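Local coordinates for protein alpha-l-arabinofuranosidase (Gibberella zeae, PDB 2W5O) that hydrolyses alpha-L-arabinofuranosidic bonds, probably acting as an exo-enzyme on the ends of alpha-1,5-linked arabinan chains, at residues R85-L90 against V154-L159; Q181-Q186 against D199-A204; T321-S326 against G343-A348. One frame throughout, in Å; residues are numbered along the deposited sequence.

Contact 1. Residues R85-L90 against V154-L159. With AHR (alpha-L-arabinofuranose), chain B; AHR (alpha-L-arabinofuranose), chain C.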
loop_
_atom_site.group_PDB
_atom_site.type_symbol
_atom_site.label_atom_id
_atom_site.label_comp_id
_atom_site.label_asym_id
_atom_site.label_seq_id
_atom_site.Cartn_x
_atom_site.Cartn_y
_atom_site.Cartn_z
ATOM N N ARG A 85 -10.432 -7.259 7.527
ATOM C CA ARG A 85 -10.056 -6.419 8.642
ATOM C C ARG A 85 -8.884 -5.480 8.386
ATOM O O ARG A 85 -8.939 -4.302 8.748
ATOM C CB ARG A 85 -9.742 -7.287 9.854
ATOM C CG ARG A 85 -9.672 -6.504 11.223
ATOM C CD ARG A 85 -9.527 -7.470 12.414
ATOM N NE ARG A 85 -10.634 -8.446 12.423
ATOM C CZ ARG A 85 -11.859 -8.223 12.911
ATOM N NH1 ARG A 85 -12.183 -7.034 13.427
ATOM N NH2 ARG A 85 -12.772 -9.188 12.882
ATOM N N TYR A 86 -7.811 -6.007 7.816
ATOM C CA TYR A 86 -6.572 -5.233 7.674
ATOM C C TYR A 86 -6.074 -5.081 6.251
ATOM O O TYR A 86 -6.266 -5.976 5.415
ATOM C CB TYR A 86 -5.392 -5.850 8.468
ATOM C CG TYR A 86 -5.412 -5.674 9.991
ATOM C CD1 TYR A 86 -6.316 -4.801 10.622
ATOM C CD2 TYR A 86 -4.485 -6.360 10.783
ATOM C CE1 TYR A 86 -6.296 -4.631 12.018
ATOM C CE2 TYR A 86 -4.456 -6.211 12.176
ATOM C CZ TYR A 86 -5.369 -5.348 12.783
ATOM O OH TYR A 86 -5.321 -5.223 14.145
ATOM N N GLN A 87 -5.386 -3.962 6.018
ATOM C CA GLN A 87 -4.452 -3.786 4.912
ATOM C C GLN A 87 -5.088 -4.064 3.527
ATOM O O GLN A 87 -4.554 -4.853 2.737
ATOM C CB GLN A 87 -3.170 -4.627 5.163
ATOM C CG GLN A 87 -2.427 -4.232 6.482
ATOM C CD GLN A 87 -2.052 -5.428 7.390
ATOM O OE1 GLN A 87 -2.003 -6.580 6.945
ATOM N NE2 GLN A 87 -1.849 -5.149 8.681
ATOM N N PRO A 88 -6.230 -3.378 3.228
ATOM C CA PRO A 88 -6.923 -3.441 1.917
ATOM C C PRO A 88 -5.996 -2.931 0.832
ATOM O O PRO A 88 -5.136 -2.114 1.109
ATOM C CB PRO A 88 -8.100 -2.472 2.060
ATOM C CG PRO A 88 -7.715 -1.556 3.235
ATOM C CD PRO A 88 -6.870 -2.439 4.169
ATOM N N GLN A 89 -6.160 -3.423 -0.388
ATOM C CA GLN A 89 -5.384 -2.950 -1.520
ATOM C C GLN A 89 -6.253 -3.075 -2.786
ATOM O O GLN A 89 -6.797 -4.151 -3.090
ATOM C CB GLN A 89 -4.104 -3.743 -1.680
ATOM C CG GLN A 89 -3.325 -3.369 -2.957
ATOM C CD GLN A 89 -2.732 -2.004 -2.847
ATOM O OE1 GLN A 89 -2.294 -1.592 -1.762
ATOM N NE2 GLN A 89 -2.723 -1.265 -3.950
ATOM N N LEU A 90 -6.425 -1.960 -3.497
ATOM C CA LEU A 90 -7.261 -1.984 -4.698
ATOM C C LEU A 90 -6.386 -2.003 -5.950
ATOM O O LEU A 90 -5.346 -1.369 -5.991
ATOM C CB LEU A 90 -8.225 -0.788 -4.741
ATOM C CG LEU A 90 -9.353 -0.656 -3.687
ATOM C CD1 LEU A 90 -9.872 0.777 -3.710
ATOM C CD2 LEU A 90 -10.516 -1.648 -3.928
ATOM N N VAL A 154 0.833 -13.106 8.455
ATOM C CA VAL A 154 1.103 -12.478 7.166
ATOM C C VAL A 154 0.347 -11.130 7.097
ATOM O O VAL A 154 -0.708 -10.957 7.751
ATOM C CB VAL A 154 0.751 -13.397 5.934
ATOM C CG1 VAL A 154 1.639 -14.649 5.916
ATOM C CG2 VAL A 154 -0.786 -13.758 5.896
ATOM N N TRP A 155 0.878 -10.178 6.318
ATOM C CA TRP A 155 0.267 -8.851 6.214
ATOM C C TRP A 155 0.463 -8.129 4.861
ATOM O O TRP A 155 1.389 -8.421 4.109
ATOM C CB TRP A 155 0.909 -7.890 7.219
ATOM C CG TRP A 155 1.432 -8.372 8.586
ATOM C CD1 TRP A 155 2.661 -8.876 8.871
ATOM C CD2 TRP A 155 0.747 -8.262 9.834
ATOM N NE1 TRP A 155 2.772 -9.115 10.231
ATOM C CE2 TRP A 155 1.616 -8.711 10.834
ATOM C CE3 TRP A 155 -0.523 -7.836 10.193
ATOM C CZ2 TRP A 155 1.254 -8.757 12.168
ATOM C CZ3 TRP A 155 -0.874 -7.881 11.524
ATOM C CH2 TRP A 155 0.013 -8.320 12.491
ATOM N N GLU A 156 -0.368 -7.117 4.604
ATOM C CA GLU A 156 0.012 -6.045 3.685
ATOM C C GLU A 156 0.190 -6.416 2.214
ATOM O O GLU A 156 1.252 -6.182 1.626
ATOM C CB GLU A 156 1.284 -5.366 4.262
ATOM C CG GLU A 156 1.003 -4.660 5.591
ATOM C CD GLU A 156 2.206 -4.585 6.540
ATOM O OE1 GLU A 156 3.275 -5.160 6.231
ATOM O OE2 GLU A 156 2.055 -3.961 7.611
ATOM N N PRO A 157 -0.877 -6.938 1.567
ATOM C CA PRO A 157 -0.750 -7.291 0.138
ATOM C C PRO A 157 -0.571 -6.115 -0.789
ATOM O O PRO A 157 -1.101 -5.034 -0.562
ATOM C CB PRO A 157 -2.082 -7.972 -0.194
ATOM C CG PRO A 157 -3.052 -7.429 0.837
ATOM C CD PRO A 157 -2.246 -7.157 2.089
ATOM N N PHE A 158 0.208 -6.319 -1.829
ATOM C CA PHE A 158 0.369 -5.295 -2.853
ATOM C C PHE A 158 0.452 -6.025 -4.199
ATOM O O PHE A 158 1.251 -6.969 -4.342
ATOM C CB PHE A 158 1.635 -4.451 -2.643
ATOM C CG PHE A 158 1.768 -3.333 -3.671
ATOM C CD1 PHE A 158 1.160 -2.104 -3.452
ATOM C CD2 PHE A 158 2.417 -3.553 -4.900
ATOM C CE1 PHE A 158 1.245 -1.069 -4.423
ATOM C CE2 PHE A 158 2.490 -2.554 -5.868
ATOM C CZ PHE A 158 1.905 -1.301 -5.637
ATOM N N LEU A 159 -0.367 -5.598 -5.163
ATOM C CA LEU A 159 -0.525 -6.311 -6.436
ATOM C C LEU A 159 0.082 -5.559 -7.608
ATOM O O LEU A 159 -0.003 -4.330 -7.689
ATOM C CB LEU A 159 -2.009 -6.548 -6.734
ATOM C CG LEU A 159 -2.786 -7.506 -5.827
ATOM C CD1 LEU A 159 -4.277 -7.185 -5.882
ATOM C CD2 LEU A 159 -2.516 -8.964 -6.214
HETATM O O5 AHR B . 1.044 -4.366 12.202
HETATM C C5 AHR B . 1.626 -4.956 11.049
HETATM C C4 AHR B . 3.043 -4.466 11.043
HETATM O O4 AHR B . 3.026 -3.145 10.476
HETATM C C3 AHR B . 3.888 -5.320 10.112
HETATM O O3 AHR B . 4.464 -6.385 10.845
HETATM C C2 AHR B . 4.895 -4.310 9.557
HETATM O O2 AHR B . 5.217 -4.755 8.227
HETATM C C1 AHR B . 4.181 -2.933 9.651
HETATM O O1 AHR B . 4.800 -1.709 10.129
HETATM O O5 AHR C . -2.707 -2.337 9.462
HETATM C C5 AHR C . -3.057 -2.364 10.852
HETATM C C4 AHR C . -1.787 -2.602 11.677
HETATM O O4 AHR C . -1.149 -3.824 11.302
HETATM C C3 AHR C . -2.064 -2.835 13.164
HETATM O O3 AHR C . -2.267 -1.594 13.833
HETATM C C2 AHR C . -0.803 -3.547 13.652
HETATM O O2 AHR C . -0.978 -4.365 14.831
HETATM C C1 AHR C . -0.390 -4.346 12.418
HETATM O O HOH W 1 -2.859 -9.214 8.013
HETATM O O HOH W 2 -2.044 -3.890 1.769
#

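Contact 2. Residues Q181-Q186 against D199-A204. With AHR (alpha-L-arabinofuranose), chain B.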
loop_
_atom_site.group_PDB
_atom_site.type_symbol
_atom_site.label_atom_id
_atom_site.label_comp_id
_atom_site.label_asym_id
_atom_site.label_seq_id
_atom_site.Cartn_x
_atom_site.Cartn_y
_atom_site.Cartn_z
ATOM N N GLN A 181 10.404 -10.885 10.611
ATOM C CA GLN A 181 9.549 -10.708 9.423
ATOM C C GLN A 181 10.413 -10.657 8.156
ATOM O O GLN A 181 11.574 -10.235 8.202
ATOM C CB GLN A 181 8.675 -9.436 9.542
ATOM C CG GLN A 181 7.669 -9.250 8.419
ATOM C CD GLN A 181 6.752 -8.096 8.778
ATOM O OE1 GLN A 181 5.781 -8.270 9.524
ATOM N NE2 GLN A 181 7.074 -6.896 8.292
ATOM N N LYS A 182 9.884 -11.097 7.012
ATOM C CA LYS A 182 10.626 -10.912 5.784
ATOM C C LYS A 182 9.583 -10.602 4.704
ATOM O O LYS A 182 8.377 -10.671 4.967
ATOM C CB LYS A 182 11.385 -12.201 5.417
ATOM C CG LYS A 182 10.427 -13.332 5.075
ATOM C CD LYS A 182 11.237 -14.591 4.718
ATOM C CE LYS A 182 10.334 -15.798 4.490
ATOM N NZ LYS A 182 11.266 -16.950 4.226
ATOM N N LEU A 183 10.044 -10.237 3.509
ATOM C CA LEU A 183 9.155 -9.808 2.453
ATOM C C LEU A 183 9.201 -10.863 1.365
ATOM O O LEU A 183 10.280 -11.268 0.962
ATOM C CB LEU A 183 9.581 -8.434 1.911
ATOM C CG LEU A 183 9.464 -7.261 2.871
ATOM C CD1 LEU A 183 10.133 -5.979 2.333
ATOM C CD2 LEU A 183 7.981 -7.029 3.219
ATOM N N VAL A 184 8.027 -11.253 0.875
ATOM C CA VAL A 184 7.885 -12.350 -0.066
ATOM C C VAL A 184 6.808 -12.022 -1.104
ATOM O O VAL A 184 6.079 -11.017 -0.999
ATOM C CB VAL A 184 7.451 -13.700 0.652
ATOM C CG1 VAL A 184 8.486 -14.146 1.694
ATOM C CG2 VAL A 184 6.003 -13.568 1.239
ATOM N N HIS A 185 6.691 -12.874 -2.106
ATOM C CA HIS A 185 5.585 -12.777 -3.052
ATOM C C HIS A 185 5.138 -14.160 -3.525
ATOM O O HIS A 185 5.867 -15.138 -3.375
ATOM C CB HIS A 185 5.955 -11.919 -4.268
ATOM C CG HIS A 185 6.829 -12.605 -5.275
ATOM N ND1 HIS A 185 8.185 -12.350 -5.374
ATOM C CD2 HIS A 185 6.542 -13.477 -6.273
ATOM C CE1 HIS A 185 8.699 -13.043 -6.378
ATOM N NE2 HIS A 185 7.727 -13.735 -6.940
ATOM N N GLN A 186 3.934 -14.207 -4.107
ATOM C CA GLN A 186 3.481 -15.357 -4.877
ATOM C C GLN A 186 2.961 -14.825 -6.199
ATOM O O GLN A 186 2.656 -13.635 -6.326
ATOM C CB GLN A 186 2.387 -16.100 -4.109
ATOM C CG GLN A 186 2.930 -16.758 -2.808
ATOM C CD GLN A 186 1.834 -17.446 -2.071
ATOM O OE1 GLN A 186 1.470 -17.060 -0.957
ATOM N NE2 GLN A 186 1.253 -18.443 -2.706
ATOM N N ASP A 199 11.051 -15.381 -1.864
ATOM C CA ASP A 199 11.557 -14.288 -1.036
ATOM C C ASP A 199 11.928 -13.071 -1.862
ATOM O O ASP A 199 12.602 -13.208 -2.875
ATOM C CB ASP A 199 12.790 -14.734 -0.259
ATOM C CG ASP A 199 12.455 -15.653 0.916
ATOM O OD1 ASP A 199 11.314 -15.714 1.420
ATOM O OD2 ASP A 199 13.371 -16.362 1.326
ATOM N N ASP A 200 11.490 -11.890 -1.439
ATOM C CA ASP A 200 11.898 -10.625 -2.086
ATOM C C ASP A 200 12.960 -9.831 -1.333
ATOM O O ASP A 200 13.701 -9.070 -1.950
ATOM C CB ASP A 200 10.694 -9.695 -2.239
ATOM C CG ASP A 200 9.676 -10.294 -3.090
ATOM O OD1 ASP A 200 10.101 -10.901 -4.094
ATOM O OD2 ASP A 200 8.493 -10.249 -2.751
ATOM N N THR A 201 12.982 -9.938 -0.002
ATOM C CA THR A 201 13.886 -9.149 0.817
ATOM C C THR A 201 13.905 -9.731 2.211
ATOM O O THR A 201 12.863 -9.896 2.897
ATOM C CB THR A 201 13.488 -7.639 0.856
ATOM O OG1 THR A 201 14.053 -6.948 -0.267
ATOM C CG2 THR A 201 13.948 -6.986 2.163
ATOM N N LYS A 202 15.104 -10.057 2.653
ATOM C CA LYS A 202 15.219 -10.590 4.002
ATOM C C LYS A 202 16.588 -10.256 4.548
ATOM O O LYS A 202 17.549 -10.057 3.786
ATOM C CB LYS A 202 14.999 -12.091 3.983
ATOM C CG LYS A 202 16.186 -12.878 3.454
ATOM C CD LYS A 202 15.708 -14.218 2.985
ATOM C CE LYS A 202 16.893 -15.035 2.510
ATOM N NZ LYS A 202 16.436 -16.344 1.982
ATOM N N TYR A 203 16.694 -10.119 5.850
ATOM C CA TYR A 203 17.973 -9.794 6.427
ATOM C C TYR A 203 18.344 -10.863 7.469
ATOM O O TYR A 203 17.456 -11.491 8.106
ATOM C CB TYR A 203 17.940 -8.399 7.031
ATOM C CG TYR A 203 17.830 -7.321 5.984
ATOM C CD1 TYR A 203 18.956 -6.887 5.280
ATOM C CD2 TYR A 203 16.594 -6.769 5.663
ATOM C CE1 TYR A 203 18.844 -5.918 4.288
ATOM C CE2 TYR A 203 16.469 -5.796 4.663
ATOM C CZ TYR A 203 17.588 -5.375 3.996
ATOM O OH TYR A 203 17.465 -4.413 3.049
ATOM N N ALA A 204 19.650 -11.048 7.667
ATOM C CA ALA A 204 20.143 -12.244 8.376
ATOM C C ALA A 204 19.983 -12.153 9.891
ATOM O O ALA A 204 19.840 -13.180 10.535
ATOM C CB ALA A 204 21.605 -12.544 8.016
HETATM O O5 AHR B . 1.044 -4.366 12.202
HETATM C C5 AHR B . 1.626 -4.956 11.049
HETATM C C4 AHR B . 3.043 -4.466 11.043
HETATM O O4 AHR B . 3.026 -3.145 10.476
HETATM C C3 AHR B . 3.888 -5.320 10.112
HETATM O O3 AHR B . 4.464 -6.385 10.845
HETATM C C2 AHR B . 4.895 -4.310 9.557
HETATM O O2 AHR B . 5.217 -4.755 8.227
HETATM C C1 AHR B . 4.181 -2.933 9.651
HETATM O O1 AHR B . 4.800 -1.709 10.129
HETATM O O HOH W 3 14.422 -10.330 7.433
#

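Contact 3. Residues T321-S326 against G343-A348. With AHR (alpha-L-arabinofuranose), chain B.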
loop_
_atom_site.group_PDB
_atom_site.type_symbol
_atom_site.label_atom_id
_atom_site.label_comp_id
_atom_site.label_asym_id
_atom_site.label_seq_id
_atom_site.Cartn_x
_atom_site.Cartn_y
_atom_site.Cartn_z
ATOM N N THR A 321 0.593 14.123 7.788
ATOM C CA THR A 321 1.231 12.828 8.068
ATOM C C THR A 321 0.189 11.773 8.444
ATOM O O THR A 321 -0.780 12.058 9.176
ATOM C CB THR A 321 2.214 12.971 9.217
ATOM O OG1 THR A 321 3.213 13.919 8.838
ATOM C CG2 THR A 321 2.877 11.635 9.555
ATOM N N ALA A 322 0.373 10.563 7.922
ATOM C CA ALA A 322 -0.503 9.450 8.251
ATOM C C ALA A 322 0.182 8.121 8.003
ATOM O O ALA A 322 1.021 7.998 7.106
ATOM C CB ALA A 322 -1.764 9.499 7.411
ATOM N N TYR A 323 -0.226 7.116 8.769
ATOM C CA TYR A 323 0.259 5.715 8.588
ATOM C C TYR A 323 -0.060 5.189 7.195
ATOM O O TYR A 323 -1.228 5.237 6.727
ATOM C CB TYR A 323 -0.390 4.792 9.617
ATOM C CG TYR A 323 0.151 3.385 9.595
ATOM C CD1 TYR A 323 1.466 3.141 9.961
ATOM C CD2 TYR A 323 -0.661 2.304 9.254
ATOM C CE1 TYR A 323 1.998 1.863 9.981
ATOM C CE2 TYR A 323 -0.139 0.990 9.280
ATOM C CZ TYR A 323 1.185 0.790 9.644
ATOM O OH TYR A 323 1.716 -0.482 9.672
ATOM N N THR A 324 0.992 4.755 6.508
ATOM C CA THR A 324 0.882 4.253 5.129
ATOM C C THR A 324 0.116 5.167 4.172
ATOM O O THR A 324 -0.638 4.700 3.324
ATOM C CB THR A 324 0.366 2.775 5.082
ATOM O OG1 THR A 324 0.638 2.245 3.791
ATOM C CG2 THR A 324 -1.159 2.617 5.441
ATOM N N ARG A 325 0.338 6.472 4.316
ATOM C CA ARG A 325 -0.328 7.478 3.468
ATOM C C ARG A 325 -0.024 7.049 2.040
ATOM O O ARG A 325 1.121 6.742 1.729
ATOM C CB ARG A 325 0.238 8.867 3.733
ATOM C CG ARG A 325 -0.593 10.030 3.176
ATOM C CD ARG A 325 0.052 11.371 3.525
ATOM N NE ARG A 325 1.436 11.442 3.042
ATOM C CZ ARG A 325 2.160 12.558 2.977
ATOM N NH1 ARG A 325 1.659 13.716 3.422
ATOM N NH2 ARG A 325 3.407 12.513 2.517
ATOM N N SER A 326 -1.041 7.060 1.183
ATOM C CA SER A 326 -0.928 6.444 -0.150
ATOM C C SER A 326 -0.958 7.495 -1.264
ATOM O O SER A 326 -1.327 8.657 -1.026
ATOM C CB SER A 326 -1.995 5.358 -0.327
ATOM O OG SER A 326 -3.285 5.889 -0.174
ATOM N N GLY A 343 -5.229 8.726 8.809
ATOM C CA GLY A 343 -4.776 9.033 10.163
ATOM C C GLY A 343 -3.664 8.140 10.680
ATOM O O GLY A 343 -2.961 7.489 9.887
ATOM N N ILE A 344 -3.503 8.136 12.013
ATOM C CA ILE A 344 -2.355 7.529 12.680
ATOM C C ILE A 344 -2.697 6.204 13.379
ATOM O O ILE A 344 -3.871 5.901 13.595
ATOM C CB ILE A 344 -1.745 8.517 13.714
ATOM C CG1 ILE A 344 -2.789 8.868 14.802
ATOM C CG2 ILE A 344 -1.276 9.775 13.015
ATOM C CD1 ILE A 344 -2.250 9.726 15.936
ATOM N N LEU A 345 -1.664 5.427 13.709
ATOM C CA LEU A 345 -1.789 4.181 14.478
ATOM C C LEU A 345 -2.409 4.498 15.833
ATOM O O LEU A 345 -2.197 5.599 16.361
ATOM C CB LEU A 345 -0.388 3.573 14.699
ATOM C CG LEU A 345 0.254 2.915 13.464
ATOM C CD1 LEU A 345 1.787 2.770 13.636
ATOM C CD2 LEU A 345 -0.369 1.566 13.158
ATOM N N PRO A 346 -3.167 3.545 16.410
ATOM C CA PRO A 346 -3.736 3.748 17.753
ATOM C C PRO A 346 -2.566 3.757 18.717
ATOM O O PRO A 346 -1.548 3.114 18.429
ATOM C CB PRO A 346 -4.553 2.488 17.967
ATOM C CG PRO A 346 -3.794 1.421 17.109
ATOM C CD PRO A 346 -3.394 2.184 15.883
ATOM N N PRO A 347 -2.688 4.495 19.827
ATOM C CA PRO A 347 -3.964 5.150 20.074
ATOM C C PRO A 347 -4.182 6.436 19.266
ATOM O O PRO A 347 -3.347 7.336 19.273
ATOM C CB PRO A 347 -3.911 5.438 21.587
ATOM C CG PRO A 347 -2.411 5.588 21.869
ATOM C CD PRO A 347 -1.749 4.602 20.975
ATOM N N ALA A 348 -5.313 6.535 18.577
ATOM C CA ALA A 348 -5.546 7.703 17.694
ATOM C C ALA A 348 -6.353 8.860 18.346
ATOM O O ALA A 348 -6.543 9.909 17.726
ATOM C CB ALA A 348 -6.202 7.259 16.344
HETATM O O5 AHR B . 1.044 -4.366 12.202
HETATM C C5 AHR B . 1.626 -4.956 11.049
HETATM C C4 AHR B . 3.043 -4.466 11.043
HETATM O O4 AHR B . 3.026 -3.145 10.476
HETATM C C3 AHR B . 3.888 -5.320 10.112
HETATM O O3 AHR B . 4.464 -6.385 10.845
HETATM C C2 AHR B . 4.895 -4.310 9.557
HETATM O O2 AHR B . 5.217 -4.755 8.227
HETATM C C1 AHR B . 4.181 -2.933 9.651
HETATM O O1 AHR B . 4.800 -1.709 10.129
HETATM O O HOH W 4 -3.821 5.812 7.863
#

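Contact 1. Residues R85-L90 against V154-L159
With CG anti to the carbonyl carbon (chi1 -60°) and a bend further along the chain (chi2 131°), Q87 lays its amide against the backbone of V154-L159. There OE1 accepts a hydrogen bond of 2.9 Å from E156 N, a bent one, its donor above the carbonyl plane. A water bridges the same oxygen to V154 O. The E156 N-H needs an acceptor at this end, which is consistent with NE2 lying on the sugar side, where it donates to O5 of the chain C arabinose over 3.0 Å (N-H...O angle 159°).

W155 packs the edge of its indole against Y86, CZ3 to CD2 at 4.0 Å, and the two side chains point the same way. Each ring has one face under sugar: C5 of the chain B arabinose lies over the centre of the W155 ring, 3.5 Å above its plane, and C5 of the chain C arabinose covers Y86. The indole NE1 is bonded to Q173.

Strands 87-92 and 154-162 are the innermost strands of two successive blades of a six-bladed beta-propeller. Segments 87-90 and 154-159 run nearly parallel, their axes 6.3 Å apart at closest approach, and the backbones meet through side chains and water: a second water donates to both Q87 O and P157 O. E156 crosses Q87 with CG packed on CG, extends beyond it, and accepts through OE1 a 2.8 Å hydrogen bond from O2 of the chain B arabinose; S171 shares this oxygen. Farther along the strands, Q89 rests CB on P157 O at 3.5 Å, while its OE1 is held by R32.

Contact 2. Residues Q181-Q186 against D199-A204
Two successive backbone amides grip L183 O: D200 N at 2.8 Å and T201 N at 3.2 Å, both from the same face of its carbonyl plane. This classic beta bulge shifts the register by one residue, pairing L183 with T201 but V184 with D199. L183 N returns a bond to T201 O, in the carbonyl plane, over 2.9 Å, completing the hydrogen-bonded pair.

At the bulge D200 points toward strand 182-186 and meets H185. ND1 of the imidazole meets the syn lone pair of D200 OD1 at 2.7 Å (N-H...O angle 158°), with ring and carboxylate almost coplanar, which restrains the rotation of both. Beside V184, D199 forms a salt bridge with a lysine on each oxygen: K182 NZ reaches OD1 on its syn side and K202 NZ reaches OD2 on its anti side, each at 3.1 Å. K182 CG sits between the backbone N and the carbonyl carbon (chi1 66°), and the extended chain beyond carries NZ to D199 and to its stronger partner, D175.

Just before the strand, Q181 turns its amide to the chain B arabinose, OE1 accepting from O3 at 2.7 Å and NE2 donating to O2 at 2.8 Å.

Strands 182-188 and 198-201 form the outer hairpin of a propeller blade. L183 and T201 lie on one face and pack on P210 and Y225 of the following blade, whereas V184, on the other face, meets Y170 of strand 165-172.

Contact 3. Residues T321-S326 against G343-A348
Hydrogen bonding between the two loops is slight: Y323 N donates to G343 O over 3.0 Å, the N-H tilted from the carbonyl plane. A water stands beside this bond, 2.9 Å from Y323 O and 2.8 Å from G343 O, extending the link to the next carbonyl of the 321-326 loop. G343 presents its carbonyl to the A322-Y323 backbone, where A322 CB packs on G343 O at 3.4 Å.

Within residues 321-326 the chain makes a type II beta turn from A322 to R325, closed by the bond from R325 N to A322 O. Both segments belong to connections of the propeller's last blade. The first leads from the preceding blade into the innermost strand 326-330, and the second joins the middle strands 336-341 and 354-360; strand 11-17, from the start of the chain, completes this blade and so closes the ring. The corner of the turn is tied to the loop residue S275 through T324 N, and to R32 of strand 28-35 in another blade through T324 OG1.

Apolar packing centres on Y323 and L345. Y323 sends its ring out from the turn with CG anti to the backbone N (chi1 -174°), and L345 covers one face. The methyl CD2 of L345 sits over the centre of the Y323 ring, 3.7 Å from the centroid and 3° off the normal, a CH-pi contact, while CD1 reaches Y323 CD1 at 3.7 Å. L29 and M212 also touch Y323.

Toward the ligand, the phenol end of Y323 approaches the chain B arabinose, with OH 3.1 Å from its ring oxygen O4. L345 also touches the chain C arabinose.

The three contacts meet at the chain B arabinose. Contact 1 is the innermost, wholly buried and set between two blades; its strands are bridged by side chains and waters rather than by ladder bonds. Contact 2 lies within a single blade, the same one that supplies residues 154-159 to contact 1, and combines a bulged beta ladder with charged pairs farther out. Contact 3 joins loops of another blade, is only partly buried, and relies on CH-pi and apolar packing with one backbone bond. W155 of contact 1 touches Q181 of contact 2, and E156 lies near Y323 of contact 3, whereas contacts 2 and 3 stay about 8 Å apart at their nearest atoms.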